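PDB 4DG8: PA1221 from Pseudomonas aeruginosa, which is a member of the ANL superfamily of AMP-binding enzymes, probably with a carrier-type phosphopantetheine attachment region, and is modelled here with adenosine monophosphate. Local coordinates for residues A[266-271]-A[293-298]. Sequence-based numbering, arbitrary orientation.
Sequences TLVDLD and VRRALL
V268, on helix 261-270, touches helix 290-299 with both its methyls. CG2 meets the methyl of A296, CB, at 3.9 Å, and this is the tight, buried side: consistent with the small side chain of A296, the CA atoms of V268 and A296 are 6.3 Å apart. CG1, anti to the backbone N (chi1 167°), lies against CB and CD of R295; the valine and the arginine's methylenes run alongside one another, pointing opposite ways.

The solvent side belongs to R295. Its extended chain runs across to the C-terminal turn of helix 261-270, where NH1 donates to D269 O at 3.0 Å. That oxygen lies near the guanidinium plane, but the donor sits above the carbonyl plane and the C=O...N angle is only 98°. V268 O, 2.9 Å from NH1, lies over the guanidinium face and is too poorly angled to bond. The D269 carboxylate stays beyond salt-bridge range, its OD1 making instead a weak hydrogen bond to H292.

The axes of segments 266-270 and 293-298 cross at 61°, with a closest approach of 9.7 Å. F264 extends the apolar seam to V293 and A296. Helix 290-299 is the crossover of a beta-alpha-beta unit joining parallel strands 280-284 and 304-309, V293 reaching L305 on the latter; helix 261-270 follows neighbouring strand 256-260, and its L267 turns to helix 242-250.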
loop_
_atom_site.group_PDB
_atom_site.type_symbol
_atom_site.label_atom_id
_atom_site.label_comp_id
_atom_site.label_asym_id
_atom_site.label_seq_id
_atom_site.Cartn_x
_atom_site.Cartn_y
_atom_site.Cartn_z
ATOM N N THR A 266 15.580 -5.146 8.918
ATOM C CA THR A 266 15.995 -6.541 8.997
ATOM C C THR A 266 17.075 -6.899 7.978
ATOM O O THR A 266 18.088 -7.518 8.323
ATOM C CB THR A 266 14.794 -7.476 8.796
ATOM O OG1 THR A 266 13.770 -7.088 9.707
ATOM C CG2 THR A 266 15.178 -8.920 9.076
ATOM N N LEU A 267 16.850 -6.519 6.729
ATOM C CA LEU A 267 17.806 -6.823 5.670
ATOM C C LEU A 267 19.124 -6.156 6.011
ATOM O O LEU A 267 20.190 -6.743 5.840
ATOM C CB LEU A 267 17.290 -6.346 4.310
ATOM C CG LEU A 267 16.027 -7.024 3.776
ATOM C CD1 LEU A 267 15.619 -6.390 2.450
ATOM C CD2 LEU A 267 16.226 -8.512 3.612
ATOM N N VAL A 268 19.049 -4.940 6.544
ATOM C CA VAL A 268 20.258 -4.207 6.877
ATOM C C VAL A 268 21.021 -4.813 8.049
ATOM O O VAL A 268 22.246 -4.857 8.006
ATOM C CB VAL A 268 19.971 -2.710 7.100
ATOM C CG1 VAL A 268 21.167 -2.021 7.751
ATOM C CG2 VAL A 268 19.645 -2.058 5.771
ATOM N N ASP A 269 20.292 -5.280 9.073
ATOM C CA ASP A 269 20.846 -6.003 10.237
ATOM C C ASP A 269 21.565 -7.278 9.813
ATOM O O ASP A 269 22.668 -7.581 10.279
ATOM C CB ASP A 269 19.720 -6.489 11.177
ATOM C CG ASP A 269 19.152 -5.396 12.085
ATOM O OD1 ASP A 269 19.807 -4.354 12.282
ATOM O OD2 ASP A 269 18.038 -5.609 12.626
ATOM N N LEU A 270 20.881 -8.060 8.983
ATOM C CA LEU A 270 21.365 -9.365 8.558
ATOM C C LEU A 270 22.514 -9.320 7.549
ATOM O O LEU A 270 23.515 -9.990 7.714
ATOM C CB LEU A 270 20.218 -10.132 7.894
ATOM C CG LEU A 270 19.101 -10.681 8.780
ATOM C CD1 LEU A 270 18.033 -11.365 7.920
ATOM C CD2 LEU A 270 19.668 -11.645 9.780
ATOM N N ASP A 271 22.288 -8.631 6.439
ATOM C CA ASP A 271 23.234 -8.624 5.333
ATOM C C ASP A 271 23.130 -7.320 4.532
ATOM O O ASP A 271 22.505 -7.291 3.470
ATOM C CB ASP A 271 22.987 -9.841 4.447
ATOM C CG ASP A 271 23.827 -9.827 3.183
ATOM O OD1 ASP A 271 24.887 -9.171 3.157
ATOM O OD2 ASP A 271 23.412 -10.477 2.209
ATOM N N VAL A 293 19.370 3.350 8.684
ATOM C CA VAL A 293 19.619 4.166 7.494
ATOM C C VAL A 293 21.097 4.521 7.417
ATOM O O VAL A 293 21.691 4.486 6.336
ATOM C CB VAL A 293 18.757 5.460 7.463
ATOM C CG1 VAL A 293 19.213 6.396 6.332
ATOM C CG2 VAL A 293 17.287 5.116 7.319
ATOM N N ARG A 294 21.682 4.853 8.567
ATOM C CA ARG A 294 23.109 5.115 8.701
ATOM C C ARG A 294 23.900 3.884 8.260
ATOM O O ARG A 294 24.831 3.985 7.452
ATOM C CB ARG A 294 23.483 5.460 10.164
ATOM C CG ARG A 294 23.421 6.953 10.530
ATOM C CD ARG A 294 23.820 7.214 12.003
ATOM N NE ARG A 294 25.270 7.172 12.221
ATOM C CZ ARG A 294 26.065 8.235 12.116
ATOM N NH1 ARG A 294 25.539 9.412 11.800
ATOM N NH2 ARG A 294 27.376 8.133 12.319
ATOM N N ARG A 295 23.549 2.715 8.794
ATOM C CA ARG A 295 24.319 1.525 8.430
ATOM C C ARG A 295 24.257 1.261 6.899
ATOM O O ARG A 295 25.282 0.971 6.236
ATOM C CB ARG A 295 23.847 0.315 9.241
ATOM C CG ARG A 295 24.799 -0.855 9.160
ATOM C CD ARG A 295 24.365 -2.058 10.010
ATOM N NE ARG A 295 25.310 -3.153 9.804
ATOM C CZ ARG A 295 25.024 -4.433 9.990
ATOM N NH1 ARG A 295 23.826 -4.788 10.425
ATOM N NH2 ARG A 295 25.939 -5.357 9.754
ATOM N N ALA A 296 23.054 1.408 6.340
ATOM C CA ALA A 296 22.863 1.208 4.909
ATOM C C ALA A 296 23.685 2.200 4.079
ATOM O O ALA A 296 24.491 1.788 3.240
ATOM C CB ALA A 296 21.367 1.256 4.514
ATOM N N LEU A 297 23.503 3.496 4.324
ATOM C CA LEU A 297 24.149 4.508 3.485
ATOM C C LEU A 297 25.667 4.544 3.633
ATOM O O LEU A 297 26.393 4.813 2.659
ATOM C CB LEU A 297 23.529 5.890 3.691
ATOM C CG LEU A 297 22.096 5.935 3.157
ATOM C CD1 LEU A 297 21.533 7.337 3.260
ATOM C CD2 LEU A 297 22.056 5.434 1.720
ATOM N N LEU A 298 26.148 4.257 4.842
ATOM C CA LEU A 298 27.589 4.161 5.066
ATOM C C LEU A 298 28.168 2.967 4.316
ATOM O O LEU A 298 29.328 3.002 3.917
ATOM C CB LEU A 298 27.925 4.090 6.560
ATOM C CG LEU A 298 27.628 5.395 7.312
ATOM C CD1 LEU A 298 27.840 5.263 8.820
ATOM C CD2 LEU A 298 28.482 6.532 6.735
#